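Local coordinates for cell division control protein 4 (Saccharomyces cerevisiae, PDB 3V7D) that serves as the substrate-recognition subunit of an SCF ubiquitin ligase, binding phosphorylated targets such as the CDK inhibitor SIC1 and directing their ubiquitination, at residues L55-L60 / K69-L74; E63-P68 / L96-I101; K77-Y82 / Q88-L93; F100-W105 / S402-V407. The protein carries 1 engineered substitution. All blocks are in the same frame, centred on the assembly; numbering follows the deposited sequence.

Contact 1: L55-L60 / K69-L74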
# COMPACT_ATOMS: atom_id res chain seq x y z
N LEU B 55 -11.49 -9.02 -11.46
CA LEU B 55 -10.63 -8.46 -12.50
C LEU B 55 -9.97 -7.16 -12.03
O LEU B 55 -8.76 -7.00 -12.15
CB LEU B 55 -11.44 -8.21 -13.77
CG LEU B 55 -10.73 -7.79 -15.05
CD1 LEU B 55 -11.54 -8.25 -16.24
CD2 LEU B 55 -10.53 -6.28 -15.12
N TRP B 56 -10.78 -6.26 -11.49
CA TRP B 56 -10.29 -4.95 -11.05
C TRP B 56 -9.60 -5.03 -9.70
O TRP B 56 -8.69 -4.26 -9.41
CB TRP B 56 -11.42 -3.93 -11.06
CG TRP B 56 -11.95 -3.74 -12.43
CD1 TRP B 56 -13.11 -4.24 -12.94
CD2 TRP B 56 -11.31 -3.05 -13.50
NE1 TRP B 56 -13.24 -3.88 -14.26
CE2 TRP B 56 -12.15 -3.15 -14.63
CE3 TRP B 56 -10.11 -2.34 -13.62
CZ2 TRP B 56 -11.82 -2.58 -15.85
CZ3 TRP B 56 -9.79 -1.77 -14.83
CH2 TRP B 56 -10.65 -1.89 -15.93
N LYS B 57 -10.03 -5.99 -8.87
CA LYS B 57 -9.35 -6.27 -7.61
C LYS B 57 -7.91 -6.70 -7.88
O LYS B 57 -6.98 -6.18 -7.26
CB LYS B 57 -10.09 -7.35 -6.82
CG LYS B 57 -9.46 -7.65 -5.47
CD LYS B 57 -10.18 -8.78 -4.74
CE LYS B 57 -9.54 -9.06 -3.39
NZ LYS B 57 -10.20 -10.17 -2.66
N LYS B 58 -7.74 -7.63 -8.80
CA LYS B 58 -6.41 -8.12 -9.18
C LYS B 58 -5.50 -7.01 -9.70
O LYS B 58 -4.33 -6.94 -9.34
CB LYS B 58 -6.52 -9.24 -10.22
CG LYS B 58 -6.99 -10.58 -9.68
CD LYS B 58 -7.25 -11.56 -10.81
CE LYS B 58 -7.36 -13.00 -10.32
NZ LYS B 58 -8.51 -13.19 -9.39
N LEU B 59 -6.04 -6.16 -10.57
CA LEU B 59 -5.26 -5.05 -11.13
C LEU B 59 -4.83 -4.07 -10.05
O LEU B 59 -3.67 -3.65 -10.01
CB LEU B 59 -6.05 -4.32 -12.23
CG LEU B 59 -6.13 -5.04 -13.58
CD1 LEU B 59 -7.09 -4.32 -14.52
CD2 LEU B 59 -4.75 -5.14 -14.20
N LEU B 60 -5.76 -3.72 -9.16
CA LEU B 60 -5.46 -2.83 -8.04
C LEU B 60 -4.38 -3.42 -7.13
O LEU B 60 -3.47 -2.71 -6.70
CB LEU B 60 -6.73 -2.54 -7.22
CG LEU B 60 -7.69 -1.51 -7.82
CD1 LEU B 60 -9.09 -1.67 -7.23
CD2 LEU B 60 -7.18 -0.11 -7.60
N LYS B 69 -5.68 -7.14 2.59
CA LYS B 69 -6.23 -6.80 3.89
C LYS B 69 -6.85 -5.41 3.89
O LYS B 69 -7.71 -5.10 4.72
CB LYS B 69 -5.16 -6.89 4.99
CG LYS B 69 -5.73 -7.00 6.40
CD LYS B 69 -4.64 -6.92 7.47
CE LYS B 69 -4.16 -5.50 7.68
NZ LYS B 69 -5.25 -4.60 8.15
N GLY B 70 -6.42 -4.57 2.96
CA GLY B 70 -6.90 -3.20 2.90
C GLY B 70 -8.10 -3.05 1.98
O GLY B 70 -8.71 -1.98 1.92
N PHE B 71 -8.44 -4.13 1.28
CA PHE B 71 -9.46 -4.09 0.24
C PHE B 71 -10.83 -3.63 0.74
O PHE B 71 -11.44 -2.75 0.13
CB PHE B 71 -9.57 -5.46 -0.44
CG PHE B 71 -10.45 -5.46 -1.66
CD1 PHE B 71 -10.16 -4.64 -2.74
CD2 PHE B 71 -11.55 -6.29 -1.73
CE1 PHE B 71 -10.96 -4.64 -3.86
CE2 PHE B 71 -12.36 -6.30 -2.85
CZ PHE B 71 -12.06 -5.47 -3.92
N ASN B 72 -11.30 -4.22 1.83
CA ASN B 72 -12.58 -3.85 2.42
C ASN B 72 -12.69 -2.36 2.75
O ASN B 72 -13.71 -1.73 2.48
CB ASN B 72 -12.88 -4.69 3.66
CG ASN B 72 -13.35 -6.09 3.31
OD1 ASN B 72 -13.90 -6.32 2.24
ND2 ASN B 72 -13.14 -7.03 4.23
N SER B 73 -11.64 -1.80 3.34
CA SER B 73 -11.62 -0.38 3.66
C SER B 73 -11.64 0.48 2.39
O SER B 73 -12.21 1.57 2.38
CB SER B 73 -10.41 -0.04 4.53
OG SER B 73 -10.04 1.32 4.38
N LEU B 74 -11.00 -0.01 1.33
CA LEU B 74 -11.01 0.71 0.06
C LEU B 74 -12.42 0.72 -0.53
O LEU B 74 -12.91 1.77 -0.94
CB LEU B 74 -10.05 0.08 -0.96
CG LEU B 74 -10.12 0.74 -2.34
CD1 LEU B 74 -9.55 2.15 -2.30
CD2 LEU B 74 -9.43 -0.09 -3.42
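Lys-57 lays the aliphatic stem of its side chain over one face of the Phe-71 ring. The CG methylene of Lys-57 sits 3.9 Å from the centroid of the Phe-71 ring and 20° from the ring normal, a CH-pi contact. The chain then runs on across the same ring: CD of Lys-57 lies 3.8 Å from CE2 of Phe-71, and CE of Lys-57 is 3.8 Å from CD2 of Phe-71. This long sweep is possible because the lysine has CG opposite its backbone N (chi1 -178°) and stays fully extended beyond it, a straight rod of methylenes. A lysine suits such a half-buried place, since its hydrocarbon stem can cover a phenyl ring while its ammonium group is carried past the rim.

The second point of contact comes three residues further along each helix, on the same side. There one methyl of each leucine meets the other, with CD1 of Leu-60 4.1 Å from CD2 of Leu-74, a light touch between apolar side chains suited to this partly buried spot.

Behind this pair, Val-66 of the connecting loop packs on both Leu-60 and Leu-74, and Leu-91 of helix 87-106 reaches Leu-60 and Phe-71. Trp-56, on another side of the first helix, packs on Ile-35 and Ile-36 of helix 32-39. The contact thus pairs two consecutive helices, 53-62 of the F-box region and 71-81 of the helical linker leading to the WD40 propeller, joined by a loop and held by side-chain packing.

Contact 2: E63-P68 / L96-I101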
# COMPACT_ATOMS: atom_id res chain seq x y z
N GLU B 63 -0.79 -3.52 -8.92
CA GLU B 63 -0.10 -2.24 -9.01
C GLU B 63 0.20 -1.66 -7.63
O GLU B 63 0.61 -0.50 -7.51
CB GLU B 63 -0.93 -1.24 -9.83
CG GLU B 63 -1.10 -1.62 -11.30
CD GLU B 63 0.20 -1.52 -12.09
OE1 GLU B 63 1.05 -0.68 -11.73
OE2 GLU B 63 0.36 -2.27 -13.07
N ASN B 64 -0.01 -2.47 -6.59
CA ASN B 64 0.17 -2.03 -5.20
C ASN B 64 -0.65 -0.79 -4.83
O ASN B 64 -0.19 0.04 -4.06
CB ASN B 64 1.63 -1.75 -4.89
CG ASN B 64 2.54 -2.87 -5.31
OD1 ASN B 64 3.58 -2.64 -5.94
ND2 ASN B 64 2.17 -4.09 -4.97
N PHE B 65 -1.84 -0.67 -5.39
CA PHE B 65 -2.72 0.43 -5.00
C PHE B 65 -3.53 0.03 -3.77
O PHE B 65 -4.09 0.88 -3.09
CB PHE B 65 -3.65 0.83 -6.15
CG PHE B 65 -2.92 1.43 -7.32
CD1 PHE B 65 -1.85 2.28 -7.13
CD2 PHE B 65 -3.32 1.14 -8.62
CE1 PHE B 65 -1.18 2.83 -8.21
CE2 PHE B 65 -2.66 1.70 -9.70
CZ PHE B 65 -1.58 2.54 -9.49
N VAL B 66 -3.57 -1.26 -3.49
CA VAL B 66 -4.27 -1.78 -2.32
C VAL B 66 -3.71 -3.15 -1.97
O VAL B 66 -3.14 -3.82 -2.83
CB VAL B 66 -5.79 -1.88 -2.57
CG1 VAL B 66 -6.13 -3.14 -3.37
CG2 VAL B 66 -6.56 -1.86 -1.26
N SER B 67 -3.86 -3.55 -0.72
CA SER B 67 -3.47 -4.89 -0.30
C SER B 67 -4.74 -5.71 -0.10
O SER B 67 -5.83 -5.13 -0.00
CB SER B 67 -2.69 -4.82 1.01
OG SER B 67 -3.52 -4.39 2.08
N PRO B 68 -4.62 -7.04 -0.05
CA PRO B 68 -5.78 -7.87 0.26
C PRO B 68 -6.47 -7.46 1.56
O PRO B 68 -7.70 -7.41 1.62
CB PRO B 68 -5.18 -9.27 0.41
CG PRO B 68 -3.99 -9.25 -0.49
CD PRO B 68 -3.44 -7.85 -0.41
N LEU B 96 -8.19 3.49 -12.61
CA LEU B 96 -7.81 4.43 -13.67
C LEU B 96 -7.23 5.71 -13.09
O LEU B 96 -6.23 6.22 -13.59
CB LEU B 96 -9.01 4.74 -14.57
CG LEU B 96 -9.44 3.59 -15.48
CD1 LEU B 96 -10.70 3.95 -16.26
CD2 LEU B 96 -8.32 3.20 -16.43
N GLU B 97 -7.84 6.21 -12.02
CA GLU B 97 -7.33 7.39 -11.34
C GLU B 97 -5.95 7.12 -10.75
O GLU B 97 -5.02 7.92 -10.92
CB GLU B 97 -8.31 7.87 -10.26
CG GLU B 97 -7.76 9.02 -9.43
CD GLU B 97 -8.82 9.68 -8.55
OE1 GLU B 97 -9.77 8.99 -8.13
OE2 GLU B 97 -8.69 10.90 -8.29
N ASN B 98 -5.80 5.99 -10.07
CA ASN B 98 -4.52 5.63 -9.47
C ASN B 98 -3.41 5.39 -10.48
O ASN B 98 -2.26 5.73 -10.23
CB ASN B 98 -4.67 4.43 -8.54
CG ASN B 98 -5.29 4.79 -7.21
OD1 ASN B 98 -6.34 4.27 -6.83
ND2 ASN B 98 -4.64 5.70 -6.49
N ILE B 99 -3.74 4.79 -11.61
CA ILE B 99 -2.71 4.47 -12.59
C ILE B 99 -2.27 5.75 -13.32
O ILE B 99 -1.12 5.90 -13.71
CB ILE B 99 -3.16 3.36 -13.58
CG1 ILE B 99 -1.94 2.62 -14.14
CG2 ILE B 99 -4.04 3.91 -14.70
CD1 ILE B 99 -1.19 1.81 -13.11
N PHE B 100 -3.21 6.69 -13.46
CA PHE B 100 -2.92 7.99 -14.07
C PHE B 100 -1.97 8.78 -13.17
O PHE B 100 -0.96 9.31 -13.63
CB PHE B 100 -4.23 8.77 -14.28
CG PHE B 100 -4.03 10.23 -14.61
CD1 PHE B 100 -3.64 10.63 -15.89
CD2 PHE B 100 -4.25 11.21 -13.65
CE1 PHE B 100 -3.46 11.97 -16.19
CE2 PHE B 100 -4.07 12.55 -13.94
CZ PHE B 100 -3.68 12.94 -15.22
N ILE B 101 -2.29 8.83 -11.89
CA ILE B 101 -1.46 9.52 -10.91
C ILE B 101 -0.07 8.90 -10.81
O ILE B 101 0.94 9.61 -10.81
CB ILE B 101 -2.15 9.53 -9.53
CG1 ILE B 101 -3.39 10.43 -9.58
CG2 ILE B 101 -1.18 9.98 -8.43
CD1 ILE B 101 -4.22 10.41 -8.32
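Glu-63 and Phe-65 stand on either side of Asn-64, the C-prime residue of the Schellman motif that ends helix 53-62; Phe-65 packs on Asn-98 and Ile-99 of the long linker helix 87-106, and Glu-63 on Ile-99. In the turn, Phe-65 N bonds to Leu-60 O and Asn-64 N to Ile-61 O, with Asn-64 taking the positive phi the motif requires. The chain is thereby turned so that the phenyl ring of Phe-65 faces the helix.

CB of Asn-98 stands almost straight over the middle of that ring, 3.4 Å from the Phe-65 centroid and 7° off its normal, a close CH-pi contact. A slender beta-methylene allows this approach. The opposite face of the ring is covered by CB of Glu-63, 3.4 Å above its plane toward the rim, so the phenyl is sandwiched. Were Phe-65 replaced by alanine, CB of Asn-98 and CD1 of Ile-99 would probably lose the ring they pack on, leaving a gap between loop and helix.

OE1 of Glu-63, the oxygen salt-bridged to Arg-420 in the propeller, also lies 3.6 Å from CD1 of Ile-99. Ile-99 has CG1 opposite its backbone N (chi1 -155°), and a bend at chi2 (67°) completes the placing of its terminal methyl. There CD1 of Ile-99 closes the edge of the Phe-65 ring, near its plane and 3.7 Å from CZ.

Contact 3: K77-Y82 / Q88-L93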
# COMPACT_ATOMS: atom_id res chain seq x y z
N LYS B 77 -14.77 3.12 1.33
CA LYS B 77 -14.39 4.47 0.94
C LYS B 77 -14.90 4.81 -0.47
O LYS B 77 -15.38 5.92 -0.72
CB LYS B 77 -12.87 4.61 1.01
CG LYS B 77 -12.34 6.00 0.73
CD LYS B 77 -10.83 6.07 0.96
CE LYS B 77 -10.06 6.39 -0.33
NZ LYS B 77 -8.58 6.39 -0.12
N LEU B 78 -14.81 3.84 -1.38
CA LEU B 78 -15.31 4.01 -2.74
C LEU B 78 -16.84 4.13 -2.80
O LEU B 78 -17.39 4.88 -3.61
CB LEU B 78 -14.83 2.86 -3.64
CG LEU B 78 -13.35 2.92 -4.03
CD1 LEU B 78 -12.97 1.75 -4.94
CD2 LEU B 78 -13.03 4.25 -4.71
N SER B 79 -17.52 3.40 -1.92
CA SER B 79 -18.97 3.47 -1.85
C SER B 79 -19.43 4.83 -1.35
O SER B 79 -20.43 5.38 -1.83
CB SER B 79 -19.51 2.38 -0.93
OG SER B 79 -20.92 2.46 -0.84
N GLN B 80 -18.69 5.38 -0.39
CA GLN B 80 -18.96 6.71 0.14
C GLN B 80 -18.76 7.77 -0.94
O GLN B 80 -19.53 8.72 -1.04
CB GLN B 80 -18.06 7.00 1.34
CG GLN B 80 -18.28 6.07 2.54
CD GLN B 80 -17.27 6.29 3.66
OE1 GLN B 80 -16.23 6.92 3.47
NE2 GLN B 80 -17.58 5.78 4.85
N LYS B 81 -17.72 7.59 -1.75
CA LYS B 81 -17.39 8.54 -2.80
C LYS B 81 -18.32 8.40 -4.00
O LYS B 81 -18.78 9.39 -4.55
CB LYS B 81 -15.93 8.38 -3.23
CG LYS B 81 -15.44 9.43 -4.20
CD LYS B 81 -13.97 9.21 -4.56
CE LYS B 81 -13.49 10.23 -5.59
NZ LYS B 81 -12.09 9.97 -6.02
N TYR B 82 -18.58 7.15 -4.41
CA TYR B 82 -19.46 6.88 -5.55
C TYR B 82 -20.68 6.04 -5.18
O TYR B 82 -20.75 4.86 -5.52
CB TYR B 82 -18.68 6.15 -6.64
CG TYR B 82 -17.42 6.83 -7.11
CD1 TYR B 82 -17.47 7.90 -8.00
CD2 TYR B 82 -16.18 6.39 -6.68
CE1 TYR B 82 -16.31 8.51 -8.43
CE2 TYR B 82 -15.02 7.00 -7.11
CZ TYR B 82 -15.09 8.06 -7.98
OH TYR B 82 -13.93 8.67 -8.41
N GLN B 88 -17.97 -2.95 -9.24
CA GLN B 88 -17.06 -3.14 -10.36
C GLN B 88 -16.62 -1.81 -10.96
O GLN B 88 -15.43 -1.58 -11.18
CB GLN B 88 -17.71 -4.00 -11.45
CG GLN B 88 -18.04 -5.43 -11.04
CD GLN B 88 -19.43 -5.58 -10.42
OE1 GLN B 88 -20.00 -4.62 -9.91
NE2 GLN B 88 -19.98 -6.78 -10.48
N ASP B 89 -17.58 -0.92 -11.20
CA ASP B 89 -17.28 0.38 -11.78
C ASP B 89 -16.49 1.25 -10.80
O ASP B 89 -15.62 2.02 -11.21
CB ASP B 89 -18.57 1.09 -12.23
CG ASP B 89 -19.25 0.38 -13.40
OD1 ASP B 89 -18.57 -0.34 -14.16
OD2 ASP B 89 -20.48 0.56 -13.57
N ARG B 90 -16.80 1.13 -9.51
CA ARG B 90 -16.06 1.84 -8.47
C ARG B 90 -14.59 1.46 -8.54
O ARG B 90 -13.72 2.33 -8.54
CB ARG B 90 -16.60 1.49 -7.08
CG ARG B 90 -17.90 2.18 -6.70
CD ARG B 90 -18.45 1.61 -5.39
NE ARG B 90 -19.75 2.19 -5.04
CZ ARG B 90 -20.63 1.61 -4.24
NH1 ARG B 90 -20.37 0.42 -3.72
NH2 ARG B 90 -21.79 2.21 -3.98
N LEU B 91 -14.33 0.16 -8.61
CA LEU B 91 -12.97 -0.36 -8.63
C LEU B 91 -12.24 0.02 -9.92
O LEU B 91 -11.03 0.30 -9.91
CB LEU B 91 -12.96 -1.88 -8.45
CG LEU B 91 -13.37 -2.40 -7.07
CD1 LEU B 91 -13.34 -3.92 -7.07
CD2 LEU B 91 -12.48 -1.86 -5.96
N ARG B 92 -12.96 0.03 -11.04
CA ARG B 92 -12.37 0.45 -12.31
C ARG B 92 -11.99 1.93 -12.28
O ARG B 92 -10.89 2.30 -12.67
CB ARG B 92 -13.32 0.15 -13.48
CG ARG B 92 -12.90 0.83 -14.80
CD ARG B 92 -13.66 0.27 -16.01
NE ARG B 92 -15.10 0.30 -15.82
CZ ARG B 92 -15.88 1.31 -16.18
NH1 ARG B 92 -15.35 2.38 -16.75
NH2 ARG B 92 -17.19 1.25 -15.96
N LEU B 93 -12.90 2.77 -11.80
CA LEU B 93 -12.63 4.20 -11.70
C LEU B 93 -11.47 4.49 -10.75
O LEU B 93 -10.63 5.35 -11.02
CB LEU B 93 -13.87 4.98 -11.28
CG LEU B 93 -15.04 5.04 -12.28
CD1 LEU B 93 -15.89 6.28 -12.03
CD2 LEU B 93 -14.58 4.98 -13.74
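Arg-90 holds the backbone carbonyl of Tyr-82 side-on with two nitrogens. NE of Arg-90 donates to O of Tyr-82 over 2.9 Å in the straighter bond (158°), and NH2 of Arg-90 reaches the same O at 3.2 Å. CG opposite the carbonyl carbon (chi1 -77°) and an extended chain to NE carry the guanidinium there. The oxygen lies in the guanidinium plane. As Tyr-82 follows helix 71-81, the positive charge probably also suits the helix end's negative pole. NH2 of Arg-90 has a further, weak bond to Pro-83 O.

CA of Ser-79 lies 3.4 Å over one face of the Arg-90 guanidinium; OG of Ser-79 is 3.3 Å from Arg-90 NH2 but badly angled, so not bonded. Apart from this polar grip, CD1 of Leu-78 meets CD2 of Leu-91 at 3.8 Å, where leucine suits a buried spot. The Tyr-82 ring touches Leu-93; its hydroxyl has a weak bond with Lys-81 NZ.

A leucine in place of Arg-90 would probably leave the Tyr-82 carbonyl without either donor and the helix end less firmly fixed.

Elsewhere on helix 87-106, NH2 of Arg-92 bridges to OD1 of Asp-89 over 2.8 Å, Arg-50 takes the other carboxylate oxygen, and Gln-88 NE2 bonds Lys-51 O. Arg-92 NH2 also bonds the partner protein chain. The whole is an alpha-alpha corner, consecutive helices packed crosswise, the axes of 77-81 and 88-93 making 97°.

Contact 4: F100-W105 / S402-V407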
# COMPACT_ATOMS: atom_id res chain seq x y z
N PHE B 100 -3.21 6.69 -13.46
CA PHE B 100 -2.92 7.99 -14.07
C PHE B 100 -1.97 8.78 -13.17
O PHE B 100 -0.96 9.31 -13.63
CB PHE B 100 -4.23 8.77 -14.28
CG PHE B 100 -4.03 10.23 -14.61
CD1 PHE B 100 -3.64 10.63 -15.89
CD2 PHE B 100 -4.25 11.21 -13.65
CE1 PHE B 100 -3.46 11.97 -16.19
CE2 PHE B 100 -4.07 12.55 -13.94
CZ PHE B 100 -3.68 12.94 -15.22
N ILE B 101 -2.29 8.83 -11.89
CA ILE B 101 -1.46 9.52 -10.91
C ILE B 101 -0.07 8.90 -10.81
O ILE B 101 0.94 9.61 -10.81
CB ILE B 101 -2.15 9.53 -9.53
CG1 ILE B 101 -3.39 10.43 -9.58
CG2 ILE B 101 -1.18 9.98 -8.43
CD1 ILE B 101 -4.22 10.41 -8.32
N LEU B 102 -0.01 7.57 -10.75
CA LEU B 102 1.27 6.87 -10.63
C LEU B 102 2.17 7.14 -11.82
O LEU B 102 3.37 7.36 -11.67
CB LEU B 102 1.06 5.36 -10.46
CG LEU B 102 2.35 4.55 -10.26
CD1 LEU B 102 3.10 5.01 -9.02
CD2 LEU B 102 2.07 3.05 -10.19
N LYS B 103 1.59 7.14 -13.02
CA LYS B 103 2.35 7.41 -14.23
C LYS B 103 2.99 8.80 -14.20
O LYS B 103 4.11 8.98 -14.66
CB LYS B 103 1.48 7.25 -15.48
CG LYS B 103 1.49 5.84 -16.05
CD LYS B 103 0.52 5.70 -17.22
CE LYS B 103 0.88 4.49 -18.08
NZ LYS B 103 1.06 3.25 -17.27
N ASN B 104 2.27 9.77 -13.63
CA ASN B 104 2.83 11.11 -13.46
C ASN B 104 4.02 11.11 -12.50
O ASN B 104 5.07 11.66 -12.82
CB ASN B 104 1.75 12.09 -12.98
CG ASN B 104 0.69 12.33 -14.03
OD1 ASN B 104 0.91 12.13 -15.23
ND2 ASN B 104 -0.48 12.77 -13.59
N TRP B 105 3.86 10.47 -11.34
CA TRP B 105 4.96 10.29 -10.39
C TRP B 105 6.19 9.65 -11.03
O TRP B 105 7.32 9.99 -10.71
CB TRP B 105 4.51 9.40 -9.22
CG TRP B 105 3.80 10.10 -8.10
CD1 TRP B 105 2.46 10.31 -7.98
CD2 TRP B 105 4.39 10.64 -6.91
NE1 TRP B 105 2.18 10.96 -6.80
CE2 TRP B 105 3.35 11.18 -6.13
CE3 TRP B 105 5.71 10.74 -6.43
CZ2 TRP B 105 3.58 11.80 -4.90
CZ3 TRP B 105 5.93 11.36 -5.21
CH2 TRP B 105 4.87 11.88 -4.46
N SER B 402 5.78 4.45 -0.04
CA SER B 402 4.72 3.51 -0.34
C SER B 402 5.37 2.34 -1.07
O SER B 402 6.59 2.31 -1.21
CB SER B 402 3.67 4.16 -1.24
OG SER B 402 4.20 4.39 -2.53
N ASP B 403 4.57 1.40 -1.54
CA ASP B 403 5.11 0.27 -2.29
C ASP B 403 5.70 0.73 -3.62
O ASP B 403 6.56 0.07 -4.18
CB ASP B 403 4.03 -0.79 -2.55
CG ASP B 403 3.62 -1.52 -1.28
OD1 ASP B 403 4.38 -1.50 -0.29
OD2 ASP B 403 2.53 -2.13 -1.29
N ASN B 404 5.23 1.87 -4.11
CA ASN B 404 5.61 2.36 -5.43
C ASN B 404 6.65 3.48 -5.42
O ASN B 404 7.45 3.60 -6.35
CB ASN B 404 4.37 2.81 -6.19
CG ASN B 404 3.47 1.65 -6.58
OD1 ASN B 404 3.95 0.59 -6.97
ND2 ASN B 404 2.17 1.85 -6.48
N ILE B 405 6.64 4.30 -4.38
CA ILE B 405 7.41 5.54 -4.36
C ILE B 405 8.15 5.74 -3.04
O ILE B 405 7.60 5.50 -1.97
CB ILE B 405 6.48 6.76 -4.59
CG1 ILE B 405 5.98 6.79 -6.04
CG2 ILE B 405 7.20 8.06 -4.28
CD1 ILE B 405 7.02 7.24 -7.03
N LEU B 406 9.40 6.18 -3.14
CA LEU B 406 10.15 6.70 -1.99
C LEU B 406 10.47 8.18 -2.22
O LEU B 406 10.97 8.55 -3.28
CB LEU B 406 11.44 5.91 -1.79
CG LEU B 406 12.49 6.49 -0.82
CD1 LEU B 406 11.99 6.43 0.61
CD2 LEU B 406 13.85 5.80 -0.96
N VAL B 407 10.16 9.01 -1.23
CA VAL B 407 10.57 10.40 -1.25
C VAL B 407 11.43 10.65 -0.01
O VAL B 407 11.01 10.35 1.09
CB VAL B 407 9.37 11.37 -1.23
CG1 VAL B 407 9.86 12.81 -1.21
CG2 VAL B 407 8.48 11.14 -2.44
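Trp-105 drives the benzo end of its indole against the first residues of strand 405-410. CZ3 of Trp-105 is 3.7 Å from CG2 of Ile-405 and, at the ring edge and near its plane, 3.8 Å from CG2 of Val-407. Ile-405 and Val-407, two apart in the strand, share the face toward the helix, while Leu-406 between them points away. Ile-405 adds a second touch, its CD1 3.8 Å from CE3 of Trp-105, because CG1 stands opposite the carbonyl carbon (chi1 -70°) and both branches can face the indole. Phe-463 stacks on the tryptophan, and the polar corner is satisfied separately, NE1 donating to Gly-443 O.

One turn earlier the packing is lighter. CD1 of Leu-102 meets CB of Asn-404 at 3.8 Å, and CD2 of Leu-102 lies 3.9 Å from ND2 of Asn-404. The amide is buried but occupied: ND2 donates to Glu-63 O, and OD1 accepts from Arg-420 NE. In the turn just before the strand, OG of Ser-402 accepts from N of Asn-404 and N of Ile-405, each at 3.1 Å, an ST turn and ST motif.

The loose side is the helix surface with Phe-100 and Lys-103, both exposed and neither touching the strand. Between the two segments the contact is van der Waals only; just beyond, Tyr-106 of the same helix bonds Asn-404 O, and the polar side-chain groups bond elsewhere.

The four contacts follow the helical linker from the F-box to the WD40 propeller. Helix 87-106 serves three of them: contact 3 near its start, contact 2 midway and contact 4 near its end, so contacts 3 and 4 have centres about 21 Å apart. Contact 1 joins contact 3 through CD1 of Leu-60 and CD2 of Leu-91, 3.6 Å apart. Contact 2 lies about 9 Å, centre to centre, from both contacts 1 and 4. It meets the latter where Glu-63 O and Asn-404 ND2 stand 3.0 Å apart, and where Phe-65 packs on Leu-102. The result is a continuous bridge holding the substrate-recognising propeller to the F-box.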